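Local structure of long form salivary protein D7L (Phlebotomus duboscqi, 6MT7) at residues M69-S74 against A115-K120; N7-F12 against E125-N130; A154-A159 against Q201-A206; E188-C193 against N211-H216. The protein binds and sequesters cysteinyl leukotrienes and a thromboxane A2 analogue, countering the host response to the bite and inhibiting platelet aggregation during blood feeding. All blocks are in the same frame, centred on the assembly; numbering follows the deposited sequence.

Interaction 1. Residues M69-S74 against A115-K120; sequences MEQFNS and AFYGIK
Q71 holds its CG anti to the backbone N (chi1 -170°), where that carbon meets one face of the F116 ring; F116 keeps its own CG anti to the carbonyl carbon. The setting is the mainly helical odorant-binding-protein fold of the PBP/GOBP family, where helix 65-74 meets the C-terminal end of helix 109-115, and F116 is the first residue to leave the helical path. The contact is a worked example of how one glutamine can serve a polar and an apolar partner at once. Its CG sits 3.8 Å from the centroid of the F116 ring, a CH-pi contact displaced toward the rim, and the amide is stacked nearly parallel to that ring, the planes 16° apart. At the polar end Q71 NE2 donates to A115 O over 3.0 Å in an almost straight bond (168°), with the acceptor lying in the plane of the amide. Q71 OE1 accepts from the backbone N of R6, so both ends of this buried amide are engaged and its rotation is fixed. Beyond the amide, the ring of Y117 is met obliquely by Q71 NE2. The F116 side chain lies about 4 Å from the bound Triton X-100 fragment; Q71, packed on F116, is thus placed as a second-shell residue that probably helps to position this pocket ring. G118, two residues on, probably contributes to leukotriene C4 binding, as in related proteins. Next to the glutamine, F72 turns a ring face to A115, whose CB stands 4.2 Å above its centre.

Interaction 2. Residues N7-F12 against E125-N130; sequences NADQTF and EWFTQN
W126 lays its indole against the start of helix 8-21, and the first shell consists of N7, A8 and D9. W126 CG lies anti to the backbone N (chi1 -172°), and from there the indole extends toward that helix. The closest approach is N7 CB to W126 CZ2, 3.3 Å, an oblique contact at the benzo end. The backbone N of A8 lies over the centre of one indole face and that of D9 toward the rim, while A8 CB packs on W126 CG at 3.6 Å. F127 adds a second aromatic wall: its CZ reaches D9 CA at 3.7 Å, and W126 CE3 lies over the centre of its ring.

In the next shell a capping box orders the helix start that faces the indole. N7 OD1 accepts from Q10 N at 2.8 Å, and Q10 OE1 takes the N-H of N7 in return. On the other indole face lies N130 ND2, held by a 2.7 Å bond to W126 O. D9 is fixed from outside, by a salt bridge to R166 and a hydrogen bond to the OH of Y231, the C-terminal residue.

Within the PBP/GOBP-type fold, the F127 side chain comes about 4 Å from that of K136, which probably takes part in ligand binding. The contact ties the N-terminal end of helix 8-21 to the C-terminal end of helix 120-128; Y117, from the loop preceding helix 120-128, meets W126 edge-to-face and packs on A8.

Interaction 3. Residues A154-A159 against Q201-A206; sequences ADCQHA and QGCKVA
The covalent link comes first: C156 SG and C203 SG form a disulfide of 2.0 Å with a chi3 of 88°, close to the unstrained right angle. At C156, in the loop, SG lies anti to the carbonyl carbon, whereas at C203 it sits between the backbone N and the carbonyl carbon (chi1 59°), which points the sulfur toward the loop. The principle illustrated is that a disulfide can fasten an irregular segment to the N-terminal end of a helix, with weaker forces added beside it. This one joins parts of the C-terminal half, away from the ligand pocket, consistent with the disulfide-linked helices of odorant-binding-protein-like folds.

One salt bridge spans the two segments. K204 NZ pairs with D155 OD1 at 2.6 Å, the ammonium approaching from well above the carboxylate plane and the two side chains crossing at about a right angle. The lysine chain, bent at chi2, runs past the disulfide on its way, and K204 CD lies 3.8 Å from C156 SG.

Apolar contact is provided chiefly by alanines. A159 CB touches C203 CB at 3.6 Å, and A206 CB packs on A159 CA at 3.9 Å; A154 CB makes a looser contact with C203 SG.

In the wider fold, the loop that leads into helix 159-164 is thereby pinned to the N-terminal end of helix 203-216. That helix takes hold of the same loop again through D207, whose carboxylate accepts from the backbone N of Q157 and of H158, and through Y210, whose ring stacks on H158.

Interaction 4. Residues E188-C193 against N211-H216; sequences EQFASC and NCVEKH
Helices 187-196 and 203-216 run roughly antiparallel here, their short axes 150° apart and 9.5 Å from each other at closest approach, with C193 nearest to C212. Those two cysteines close a disulfide, SG to SG 2.1 Å with a chi3 of -77°; at C212 SG lies anti to the backbone N, directed across to the other helix.

One turn further along, H216 lies beside this bridge and shows how a single imidazole can use face, edge and nitrogen at once. Q189 CB stands over the centre of one face, 3.8 Å from the centroid and almost on the ring normal, a CH-pi contact, and Q189 CG continues over the same face toward ND1. C193 SG meets the ring at its edge, in plane, 3.6 Å from H216 CD2. At NE2 a weak, bent hydrogen bond of 3.5 Å runs to S192 OG, and a water bridges the same two atoms. S192 OG gives its own proton to Q189 O at 2.6 Å, a bond within its helix that orients the hydroxyl and leaves its oxygen to accept.

V213 and F190 extend the interface inward, where V213 CG2 packs loosely on C193 SG and obliquely on the F190 ring. Disulfides between helices are a hallmark of odorant-binding-protein folds, and this one is consistent with that pattern, stapling two nearly antiparallel helices of the C-terminal half.

Interactions 1 and 2 form one cluster, their centres 11 Å apart, and interactions 3 and 4 another, at 16 Å. In sequence interaction 1 falls between the two segments of interaction 2, and they touch through F116 O and T11 OG1, a probable hydrogen bond, and through Y117 against A8. Interactions 3 and 4 come later, alternate their segments and share helix 203-216, touching where H158 meets N211. Interactions 1 and 4 lie on opposite sides of the chain's centre, their centres 34 Å apart. Interaction 1 reaches the occupied pocket through F116, and interaction 2 packs beside it, whereas the second cluster, with its two disulfides, ties together parts of the C-terminal half away from the pocket.

Interaction 1. Residues M69-S74 against A115-K120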
loop_
_atom_site.group_PDB
_atom_site.type_symbol
_atom_site.label_atom_id
_atom_site.label_comp_id
_atom_site.label_asym_id
_atom_site.label_seq_id
_atom_site.Cartn_x
_atom_site.Cartn_y
_atom_site.Cartn_z
HETATM N N MSE A 69 -1.498 -7.702 -15.130
HETATM C CA MSE A 69 -2.454 -8.230 -16.087
HETATM C C MSE A 69 -3.663 -8.818 -15.364
HETATM O O MSE A 69 -4.809 -8.656 -15.798
HETATM C CB MSE A 69 -1.761 -9.272 -16.964
HETATM C CG MSE A 69 -0.913 -8.568 -17.992
HETATM SE SE MSE A 69 -0.012 -9.784 -19.198
HETATM C CE MSE A 69 0.932 -10.781 -17.849
ATOM N N GLU A 70 -3.397 -9.482 -14.237
ATOM C CA GLU A 70 -4.481 -10.027 -13.422
ATOM C C GLU A 70 -5.399 -8.925 -12.905
ATOM O O GLU A 70 -6.624 -9.105 -12.844
ATOM C CB GLU A 70 -3.904 -10.827 -12.260
ATOM C CG GLU A 70 -4.961 -11.359 -11.318
ATOM C CD GLU A 70 -4.388 -12.248 -10.224
ATOM O OE1 GLU A 70 -3.161 -12.512 -10.246
ATOM O OE2 GLU A 70 -5.177 -12.682 -9.350
ATOM N N GLN A 71 -4.833 -7.772 -12.542
ATOM C CA GLN A 71 -5.683 -6.672 -12.106
ATOM C C GLN A 71 -6.644 -6.268 -13.215
ATOM O O GLN A 71 -7.842 -6.091 -12.978
ATOM C CB GLN A 71 -4.844 -5.471 -11.665
ATOM C CG GLN A 71 -5.683 -4.387 -10.973
ATOM C CD GLN A 71 -5.955 -4.732 -9.512
ATOM O OE1 GLN A 71 -5.270 -5.568 -8.929
ATOM N NE2 GLN A 71 -6.945 -4.090 -8.920
ATOM N N PHE A 72 -6.132 -6.114 -14.439
ATOM C CA PHE A 72 -7.003 -5.748 -15.549
ATOM C C PHE A 72 -8.058 -6.819 -15.783
ATOM O O PHE A 72 -9.252 -6.521 -15.901
ATOM C CB PHE A 72 -6.176 -5.536 -16.815
ATOM C CG PHE A 72 -5.504 -4.204 -16.881
ATOM C CD1 PHE A 72 -6.124 -3.133 -17.502
ATOM C CD2 PHE A 72 -4.245 -4.027 -16.347
ATOM C CE1 PHE A 72 -5.493 -1.903 -17.582
ATOM C CE2 PHE A 72 -3.615 -2.795 -16.412
ATOM C CZ PHE A 72 -4.239 -1.737 -17.031
ATOM N N ASN A 73 -7.636 -8.082 -15.839
ATOM C CA ASN A 73 -8.588 -9.152 -16.117
ATOM C C ASN A 73 -9.668 -9.232 -15.047
ATOM O O ASN A 73 -10.853 -9.404 -15.361
ATOM C CB ASN A 73 -7.857 -10.491 -16.240
ATOM C CG ASN A 73 -7.057 -10.597 -17.524
ATOM O OD1 ASN A 73 -7.398 -9.984 -18.536
ATOM N ND2 ASN A 73 -5.987 -11.380 -17.490
ATOM N N SER A 74 -9.283 -9.100 -13.777
ATOM C CA SER A 74 -10.262 -9.249 -12.706
ATOM C C SER A 74 -11.264 -8.098 -12.694
ATOM O O SER A 74 -12.406 -8.274 -12.254
ATOM C CB SER A 74 -9.552 -9.350 -11.359
ATOM O OG SER A 74 -8.970 -8.101 -11.020
ATOM N N ALA A 115 -9.053 0.092 -13.378
ATOM C CA ALA A 115 -8.528 -1.155 -12.831
ATOM C C ALA A 115 -8.068 -1.007 -11.386
ATOM O O ALA A 115 -8.167 -1.962 -10.606
ATOM C CB ALA A 115 -7.383 -1.660 -13.702
ATOM N N PHE A 116 -7.599 0.179 -10.998
ATOM C CA PHE A 116 -7.042 0.378 -9.669
ATOM C C PHE A 116 -7.915 1.267 -8.797
ATOM O O PHE A 116 -7.415 1.858 -7.834
ATOM C CB PHE A 116 -5.619 0.929 -9.775
ATOM C CG PHE A 116 -4.634 -0.099 -10.255
ATOM C CD1 PHE A 116 -3.993 -0.940 -9.354
ATOM C CD2 PHE A 116 -4.415 -0.281 -11.613
ATOM C CE1 PHE A 116 -3.112 -1.914 -9.799
ATOM C CE2 PHE A 116 -3.537 -1.250 -12.062
ATOM C CZ PHE A 116 -2.886 -2.063 -11.157
ATOM N N TYR A 117 -9.210 1.353 -9.115
ATOM C CA TYR A 117 -10.201 2.055 -8.290
ATOM C C TYR A 117 -9.824 3.516 -8.076
ATOM O O TYR A 117 -10.053 4.077 -7.002
ATOM C CB TYR A 117 -10.396 1.356 -6.941
ATOM C CG TYR A 117 -10.862 -0.084 -7.054
ATOM C CD1 TYR A 117 -12.192 -0.382 -7.312
ATOM C CD2 TYR A 117 -9.973 -1.133 -6.903
ATOM C CE1 TYR A 117 -12.620 -1.694 -7.414
ATOM C CE2 TYR A 117 -10.387 -2.444 -7.003
ATOM C CZ TYR A 117 -11.713 -2.719 -7.249
ATOM O OH TYR A 117 -12.117 -4.032 -7.351
ATOM N N GLY A 118 -9.271 4.142 -9.113
ATOM C CA GLY A 118 -8.858 5.527 -9.056
ATOM C C GLY A 118 -9.930 6.490 -9.524
ATOM O O GLY A 118 -9.644 7.643 -9.850
ATOM N N ILE A 119 -11.173 6.018 -9.557
ATOM C CA ILE A 119 -12.334 6.832 -9.896
ATOM C C ILE A 119 -13.260 6.820 -8.689
ATOM O O ILE A 119 -13.536 5.752 -8.133
ATOM C CB ILE A 119 -13.046 6.298 -11.152
ATOM C CG1 ILE A 119 -12.124 6.433 -12.366
ATOM C CG2 ILE A 119 -14.356 7.036 -11.392
ATOM C CD1 ILE A 119 -12.421 5.452 -13.468
ATOM N N LYS A 120 -13.722 8.004 -8.279
ATOM C CA LYS A 120 -14.474 8.118 -7.030
ATOM C C LYS A 120 -15.689 7.201 -7.023
ATOM O O LYS A 120 -15.944 6.503 -6.035
ATOM C CB LYS A 120 -14.893 9.571 -6.804
ATOM C CG LYS A 120 -15.787 9.775 -5.599
ATOM C CD LYS A 120 -16.281 11.214 -5.533
ATOM C CE LYS A 120 -17.420 11.365 -4.543
ATOM N NZ LYS A 120 -16.965 11.127 -3.146
#

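Interaction 2. Residues N7-F12 against E125-N130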
loop_
_atom_site.group_PDB
_atom_site.type_symbol
_atom_site.label_atom_id
_atom_site.label_comp_id
_atom_site.label_asym_id
_atom_site.label_seq_id
_atom_site.Cartn_x
_atom_site.Cartn_y
_atom_site.Cartn_z
ATOM N N ASN A 7 -7.656 -4.626 -3.783
ATOM C CA ASN A 7 -8.987 -4.059 -3.649
ATOM C C ASN A 7 -8.885 -2.540 -3.503
ATOM O O ASN A 7 -7.794 -1.969 -3.489
ATOM C CB ASN A 7 -9.751 -4.747 -2.499
ATOM C CG ASN A 7 -9.188 -4.432 -1.122
ATOM O OD1 ASN A 7 -8.739 -3.322 -0.857
ATOM N ND2 ASN A 7 -9.234 -5.418 -0.225
ATOM N N ALA A 8 -10.036 -1.865 -3.400
ATOM C CA ALA A 8 -10.030 -0.401 -3.434
ATOM C C ALA A 8 -9.429 0.212 -2.173
ATOM O O ALA A 8 -8.947 1.353 -2.206
ATOM C CB ALA A 8 -11.451 0.129 -3.637
ATOM N N ASP A 9 -9.501 -0.490 -1.045
ATOM C CA ASP A 9 -8.817 -0.016 0.155
ATOM C C ASP A 9 -7.312 -0.183 0.013
ATOM O O ASP A 9 -6.529 0.679 0.444
ATOM C CB ASP A 9 -9.328 -0.783 1.376
ATOM C CG ASP A 9 -8.569 -0.435 2.654
ATOM O OD1 ASP A 9 -8.726 0.704 3.126
ATOM O OD2 ASP A 9 -7.827 -1.298 3.175
ATOM N N GLN A 10 -6.891 -1.293 -0.588
ATOM C CA GLN A 10 -5.466 -1.568 -0.722
ATOM C C GLN A 10 -4.813 -0.633 -1.731
ATOM O O GLN A 10 -3.650 -0.249 -1.563
ATOM C CB GLN A 10 -5.265 -3.027 -1.124
ATOM C CG GLN A 10 -5.630 -4.004 -0.004
ATOM C CD GLN A 10 -5.748 -5.434 -0.490
ATOM O OE1 GLN A 10 -6.084 -5.694 -1.656
ATOM N NE2 GLN A 10 -5.466 -6.376 0.401
ATOM N N THR A 11 -5.532 -0.277 -2.803
ATOM C CA THR A 11 -4.968 0.685 -3.742
ATOM C C THR A 11 -4.961 2.075 -3.131
ATOM O O THR A 11 -3.967 2.799 -3.244
ATOM C CB THR A 11 -5.740 0.683 -5.069
ATOM O OG1 THR A 11 -7.097 1.070 -4.838
ATOM C CG2 THR A 11 -5.714 -0.717 -5.711
ATOM N N PHE A 12 -6.053 2.455 -2.456
ATOM C CA PHE A 12 -6.102 3.754 -1.787
ATOM C C PHE A 12 -4.952 3.904 -0.796
ATOM O O PHE A 12 -4.275 4.943 -0.758
ATOM C CB PHE A 12 -7.450 3.903 -1.077
ATOM C CG PHE A 12 -7.735 5.284 -0.568
ATOM C CD1 PHE A 12 -7.616 6.388 -1.389
ATOM C CD2 PHE A 12 -8.157 5.467 0.747
ATOM C CE1 PHE A 12 -7.900 7.665 -0.899
ATOM C CE2 PHE A 12 -8.444 6.725 1.232
ATOM C CZ PHE A 12 -8.317 7.826 0.410
ATOM N N GLU A 125 -18.318 2.644 -4.704
ATOM C CA GLU A 125 -19.111 1.431 -4.868
ATOM C C GLU A 125 -18.439 0.244 -4.200
ATOM O O GLU A 125 -19.098 -0.529 -3.498
ATOM C CB GLU A 125 -19.359 1.148 -6.351
ATOM C CG GLU A 125 -20.278 2.173 -7.004
ATOM C CD GLU A 125 -20.512 1.913 -8.479
ATOM O OE1 GLU A 125 -19.792 1.071 -9.062
ATOM O OE2 GLU A 125 -21.403 2.576 -9.059
ATOM N N TRP A 126 -17.125 0.091 -4.387
ATOM C CA TRP A 126 -16.424 -1.001 -3.721
ATOM C C TRP A 126 -16.617 -0.930 -2.207
ATOM O O TRP A 126 -16.902 -1.943 -1.561
ATOM C CB TRP A 126 -14.924 -0.982 -4.069
ATOM C CG TRP A 126 -14.240 -2.202 -3.540
ATOM C CD1 TRP A 126 -14.048 -3.390 -4.198
ATOM C CD2 TRP A 126 -13.726 -2.395 -2.213
ATOM N NE1 TRP A 126 -13.430 -4.296 -3.368
ATOM C CE2 TRP A 126 -13.233 -3.713 -2.143
ATOM C CE3 TRP A 126 -13.646 -1.582 -1.076
ATOM C CZ2 TRP A 126 -12.645 -4.234 -0.982
ATOM C CZ3 TRP A 126 -13.060 -2.103 0.078
ATOM C CH2 TRP A 126 -12.565 -3.410 0.110
ATOM N N PHE A 127 -16.453 0.264 -1.618
ATOM C CA PHE A 127 -16.528 0.378 -0.158
ATOM C C PHE A 127 -17.937 0.124 0.357
ATOM O O PHE A 127 -18.115 -0.531 1.396
ATOM C CB PHE A 127 -16.053 1.756 0.301
ATOM C CG PHE A 127 -14.565 1.842 0.492
ATOM C CD1 PHE A 127 -13.976 1.393 1.665
ATOM C CD2 PHE A 127 -13.760 2.346 -0.507
ATOM C CE1 PHE A 127 -12.604 1.453 1.837
ATOM C CE2 PHE A 127 -12.391 2.413 -0.336
ATOM C CZ PHE A 127 -11.817 1.974 0.839
ATOM N N THR A 128 -18.948 0.644 -0.340
ATOM C CA THR A 128 -20.324 0.397 0.081
ATOM C C THR A 128 -20.640 -1.090 0.055
ATOM O O THR A 128 -21.363 -1.597 0.922
ATOM C CB THR A 128 -21.304 1.166 -0.808
ATOM O OG1 THR A 128 -21.061 2.572 -0.680
ATOM C CG2 THR A 128 -22.752 0.875 -0.384
ATOM N N GLN A 129 -20.078 -1.811 -0.912
ATOM C CA GLN A 129 -20.321 -3.237 -1.075
ATOM C C GLN A 129 -19.378 -4.121 -0.268
ATOM O O GLN A 129 -19.518 -5.348 -0.315
ATOM C CB GLN A 129 -20.225 -3.613 -2.555
ATOM C CG GLN A 129 -21.235 -2.868 -3.410
ATOM C CD GLN A 129 -21.087 -3.162 -4.888
ATOM O OE1 GLN A 129 -20.496 -4.171 -5.280
ATOM N NE2 GLN A 129 -21.624 -2.277 -5.720
ATOM N N ASN A 130 -18.428 -3.544 0.467
ATOM C CA ASN A 130 -17.479 -4.319 1.270
ATOM C C ASN A 130 -17.438 -3.713 2.670
ATOM O O ASN A 130 -16.421 -3.154 3.090
ATOM C CB ASN A 130 -16.090 -4.337 0.624
ATOM C CG ASN A 130 -16.039 -5.203 -0.606
ATOM O OD1 ASN A 130 -15.800 -6.404 -0.519
ATOM N ND2 ASN A 130 -16.289 -4.601 -1.765
#

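Interaction 3. Residues A154-A159 against Q201-A206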
loop_
_atom_site.group_PDB
_atom_site.type_symbol
_atom_site.label_atom_id
_atom_site.label_comp_id
_atom_site.label_asym_id
_atom_site.label_seq_id
_atom_site.Cartn_x
_atom_site.Cartn_y
_atom_site.Cartn_z
ATOM N N ALA A 154 -9.404 -14.947 17.963
ATOM C CA ALA A 154 -8.718 -15.704 19.000
ATOM C C ALA A 154 -8.588 -14.865 20.262
ATOM O O ALA A 154 -9.588 -14.365 20.787
ATOM C CB ALA A 154 -7.337 -16.155 18.520
ATOM N N ASP A 155 -7.355 -14.688 20.738
ATOM C CA ASP A 155 -7.080 -14.000 21.991
ATOM C C ASP A 155 -6.205 -12.768 21.790
ATOM O O ASP A 155 -5.571 -12.305 22.744
ATOM C CB ASP A 155 -6.417 -14.961 22.983
ATOM C CG ASP A 155 -5.376 -15.860 22.321
ATOM O OD1 ASP A 155 -4.800 -15.452 21.287
ATOM O OD2 ASP A 155 -5.133 -16.976 22.833
ATOM N N CYS A 156 -6.152 -12.224 20.576
ATOM C CA CYS A 156 -5.186 -11.173 20.307
ATOM C C CYS A 156 -5.703 -9.817 20.770
ATOM O O CYS A 156 -6.856 -9.658 21.183
ATOM C CB CYS A 156 -4.833 -11.147 18.827
ATOM S SG CYS A 156 -3.709 -12.487 18.408
ATOM N N GLN A 157 -4.818 -8.822 20.699
ATOM C CA GLN A 157 -5.148 -7.480 21.141
ATOM C C GLN A 157 -5.068 -6.431 20.046
ATOM O O GLN A 157 -5.655 -5.356 20.208
ATOM C CB GLN A 157 -4.228 -7.059 22.293
ATOM C CG GLN A 157 -4.599 -7.691 23.625
ATOM C CD GLN A 157 -3.386 -8.004 24.473
ATOM O OE1 GLN A 157 -3.043 -9.167 24.677
ATOM N NE2 GLN A 157 -2.729 -6.962 24.977
ATOM N N HIS A 158 -4.369 -6.710 18.942
ATOM C CA HIS A 158 -4.115 -5.713 17.905
ATOM C C HIS A 158 -4.182 -6.323 16.512
ATOM O O HIS A 158 -3.502 -5.850 15.590
ATOM C CB HIS A 158 -2.742 -5.056 18.095
ATOM C CG HIS A 158 -2.460 -4.638 19.504
ATOM N ND1 HIS A 158 -3.089 -3.568 20.104
ATOM C CD2 HIS A 158 -1.612 -5.145 20.432
ATOM C CE1 HIS A 158 -2.645 -3.436 21.340
ATOM N NE2 HIS A 158 -1.744 -4.378 21.563
ATOM N N ALA A 159 -4.987 -7.369 16.338
ATOM C CA ALA A 159 -4.972 -8.114 15.083
ATOM C C ALA A 159 -5.466 -7.264 13.920
ATOM O O ALA A 159 -4.894 -7.301 12.823
ATOM C CB ALA A 159 -5.821 -9.373 15.214
ATOM N N GLN A 201 2.835 -17.061 15.288
ATOM C CA GLN A 201 1.846 -17.677 14.417
ATOM C C GLN A 201 0.503 -16.979 14.572
ATOM O O GLN A 201 0.119 -16.584 15.677
ATOM C CB GLN A 201 1.712 -19.176 14.722
ATOM C CG GLN A 201 2.866 -20.010 14.180
ATOM C CD GLN A 201 2.553 -21.490 14.142
ATOM O OE1 GLN A 201 1.566 -21.947 14.721
ATOM N NE2 GLN A 201 3.394 -22.253 13.450
ATOM N N GLY A 202 -0.204 -16.829 13.455
ATOM C CA GLY A 202 -1.502 -16.184 13.488
ATOM C C GLY A 202 -1.407 -14.720 13.884
ATOM O O GLY A 202 -0.410 -14.033 13.633
ATOM N N CYS A 203 -2.466 -14.232 14.530
ATOM C CA CYS A 203 -2.488 -12.828 14.911
ATOM C C CYS A 203 -1.451 -12.483 15.978
ATOM O O CYS A 203 -1.282 -11.299 16.292
ATOM C CB CYS A 203 -3.893 -12.432 15.374
ATOM S SG CYS A 203 -4.557 -13.362 16.784
ATOM N N LYS A 204 -0.740 -13.468 16.538
ATOM C CA LYS A 204 0.347 -13.123 17.446
ATOM C C LYS A 204 1.484 -12.426 16.709
ATOM O O LYS A 204 2.222 -11.641 17.320
ATOM C CB LYS A 204 0.867 -14.364 18.167
ATOM C CG LYS A 204 -0.198 -15.084 18.975
ATOM C CD LYS A 204 -0.730 -14.203 20.084
ATOM C CE LYS A 204 -1.613 -15.004 21.034
ATOM N NZ LYS A 204 -2.600 -14.138 21.730
ATOM N N VAL A 205 1.650 -12.706 15.412
ATOM C CA VAL A 205 2.558 -11.900 14.593
ATOM C C VAL A 205 2.106 -10.447 14.596
ATOM O O VAL A 205 2.909 -9.522 14.775
ATOM C CB VAL A 205 2.638 -12.446 13.157
ATOM C CG1 VAL A 205 3.554 -11.564 12.311
ATOM C CG2 VAL A 205 3.137 -13.874 13.146
ATOM N N ALA A 206 0.805 -10.231 14.402
ATOM C CA ALA A 206 0.256 -8.878 14.415
ATOM C C ALA A 206 0.527 -8.188 15.746
ATOM O O ALA A 206 0.986 -7.040 15.784
ATOM C CB ALA A 206 -1.247 -8.928 14.130
#

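Interaction 4. Residues E188-C193 against N211-H216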
loop_
_atom_site.group_PDB
_atom_site.type_symbol
_atom_site.label_atom_id
_atom_site.label_comp_id
_atom_site.label_asym_id
_atom_site.label_seq_id
_atom_site.Cartn_x
_atom_site.Cartn_y
_atom_site.Cartn_z
ATOM N N GLU A 188 16.411 -0.027 10.777
ATOM C CA GLU A 188 16.931 -1.054 11.678
ATOM C C GLU A 188 15.909 -1.435 12.738
ATOM O O GLU A 188 15.753 -2.617 13.068
ATOM C CB GLU A 188 18.215 -0.571 12.344
ATOM C CG GLU A 188 19.417 -0.612 11.425
ATOM C CD GLU A 188 19.795 -2.029 11.059
ATOM O OE1 GLU A 188 19.793 -2.325 9.841
ATOM O OE2 GLU A 188 20.097 -2.837 11.973
ATOM N N GLN A 189 15.216 -0.443 13.303
ATOM C CA GLN A 189 14.208 -0.752 14.311
ATOM C C GLN A 189 13.081 -1.572 13.706
ATOM O O GLN A 189 12.673 -2.598 14.262
ATOM C CB GLN A 189 13.679 0.540 14.939
ATOM C CG GLN A 189 14.703 1.177 15.882
ATOM C CD GLN A 189 14.546 2.676 16.003
ATOM O OE1 GLN A 189 13.489 3.221 15.713
ATOM N NE2 GLN A 189 15.613 3.355 16.419
ATOM N N PHE A 190 12.587 -1.155 12.543
ATOM C CA PHE A 190 11.502 -1.910 11.929
ATOM C C PHE A 190 11.942 -3.329 11.601
ATOM O O PHE A 190 11.200 -4.289 11.854
ATOM C CB PHE A 190 10.993 -1.209 10.676
ATOM C CG PHE A 190 9.714 -1.787 10.164
ATOM C CD1 PHE A 190 8.499 -1.404 10.719
ATOM C CD2 PHE A 190 9.721 -2.730 9.147
ATOM C CE1 PHE A 190 7.296 -1.960 10.250
ATOM C CE2 PHE A 190 8.531 -3.280 8.683
ATOM C CZ PHE A 190 7.325 -2.899 9.240
ATOM N N ALA A 191 13.148 -3.478 11.034
ATOM C CA ALA A 191 13.677 -4.808 10.742
ATOM C C ALA A 191 13.740 -5.670 11.993
ATOM O O ALA A 191 13.464 -6.876 11.938
ATOM C CB ALA A 191 15.075 -4.708 10.118
ATOM N N SER A 192 14.131 -5.083 13.130
ATOM C CA SER A 192 14.181 -5.866 14.360
ATOM C C SER A 192 12.794 -6.348 14.771
ATOM O O SER A 192 12.660 -7.457 15.300
ATOM C CB SER A 192 14.843 -5.064 15.492
ATOM O OG SER A 192 13.982 -4.049 15.988
ATOM N N CYS A 193 11.751 -5.552 14.513
ATOM C CA CYS A 193 10.388 -6.006 14.801
ATOM C C CYS A 193 9.977 -7.159 13.894
ATOM O O CYS A 193 9.355 -8.124 14.353
ATOM C CB CYS A 193 9.402 -4.850 14.654
ATOM S SG CYS A 193 9.703 -3.540 15.837
ATOM N N ASN A 211 3.268 -4.251 19.273
ATOM C CA ASN A 211 3.925 -3.927 20.534
ATOM C C ASN A 211 5.372 -3.514 20.319
ATOM O O ASN A 211 5.887 -2.662 21.055
ATOM C CB ASN A 211 3.846 -5.119 21.484
ATOM C CG ASN A 211 2.426 -5.406 21.930
ATOM O OD1 ASN A 211 1.609 -4.496 22.028
ATOM N ND2 ASN A 211 2.125 -6.669 22.191
ATOM N N CYS A 212 6.033 -4.095 19.316
ATOM C CA CYS A 212 7.430 -3.759 19.054
ATOM C C CYS A 212 7.566 -2.350 18.495
ATOM O O CYS A 212 8.453 -1.594 18.916
ATOM C CB CYS A 212 8.047 -4.777 18.093
ATOM S SG CYS A 212 9.779 -4.454 17.677
ATOM N N VAL A 213 6.700 -1.976 17.549
ATOM C CA VAL A 213 6.750 -0.623 17.004
ATOM C C VAL A 213 6.441 0.390 18.101
ATOM O O VAL A 213 7.119 1.414 18.233
ATOM C CB VAL A 213 5.784 -0.484 15.809
ATOM C CG1 VAL A 213 5.621 0.985 15.412
ATOM C CG2 VAL A 213 6.281 -1.300 14.605
ATOM N N GLU A 214 5.426 0.103 18.920
ATOM C CA GLU A 214 5.051 1.034 19.978
ATOM C C GLU A 214 6.169 1.200 20.996
ATOM O O GLU A 214 6.359 2.296 21.537
ATOM C CB GLU A 214 3.776 0.553 20.663
ATOM C CG GLU A 214 3.173 1.572 21.612
ATOM C CD GLU A 214 1.803 1.154 22.111
ATOM O OE1 GLU A 214 1.644 -0.023 22.506
ATOM O OE2 GLU A 214 0.887 2.001 22.097
ATOM N N LYS A 215 6.919 0.130 21.262
ATOM C CA LYS A 215 8.043 0.233 22.187
ATOM C C LYS A 215 9.125 1.162 21.646
ATOM O O LYS A 215 9.746 1.911 22.409
ATOM C CB LYS A 215 8.609 -1.158 22.473
ATOM C CG LYS A 215 9.702 -1.170 23.530
ATOM C CD LYS A 215 9.332 -2.067 24.702
ATOM C CE LYS A 215 10.418 -2.065 25.774
ATOM N NZ LYS A 215 10.051 -1.217 26.943
ATOM N N HIS A 216 9.358 1.138 20.330
ATOM C CA HIS A 216 10.377 2.008 19.752
ATOM C C HIS A 216 9.943 3.467 19.785
ATOM O O HIS A 216 10.748 4.350 20.108
ATOM C CB HIS A 216 10.701 1.572 18.324
ATOM C CG HIS A 216 11.503 0.313 18.248
ATOM N ND1 HIS A 216 12.748 0.190 18.829
ATOM C CD2 HIS A 216 11.240 -0.879 17.666
ATOM C CE1 HIS A 216 13.216 -1.026 18.608
ATOM N NE2 HIS A 216 12.321 -1.694 17.902
HETATM O O HOH W 1 13.177 -4.503 18.751
#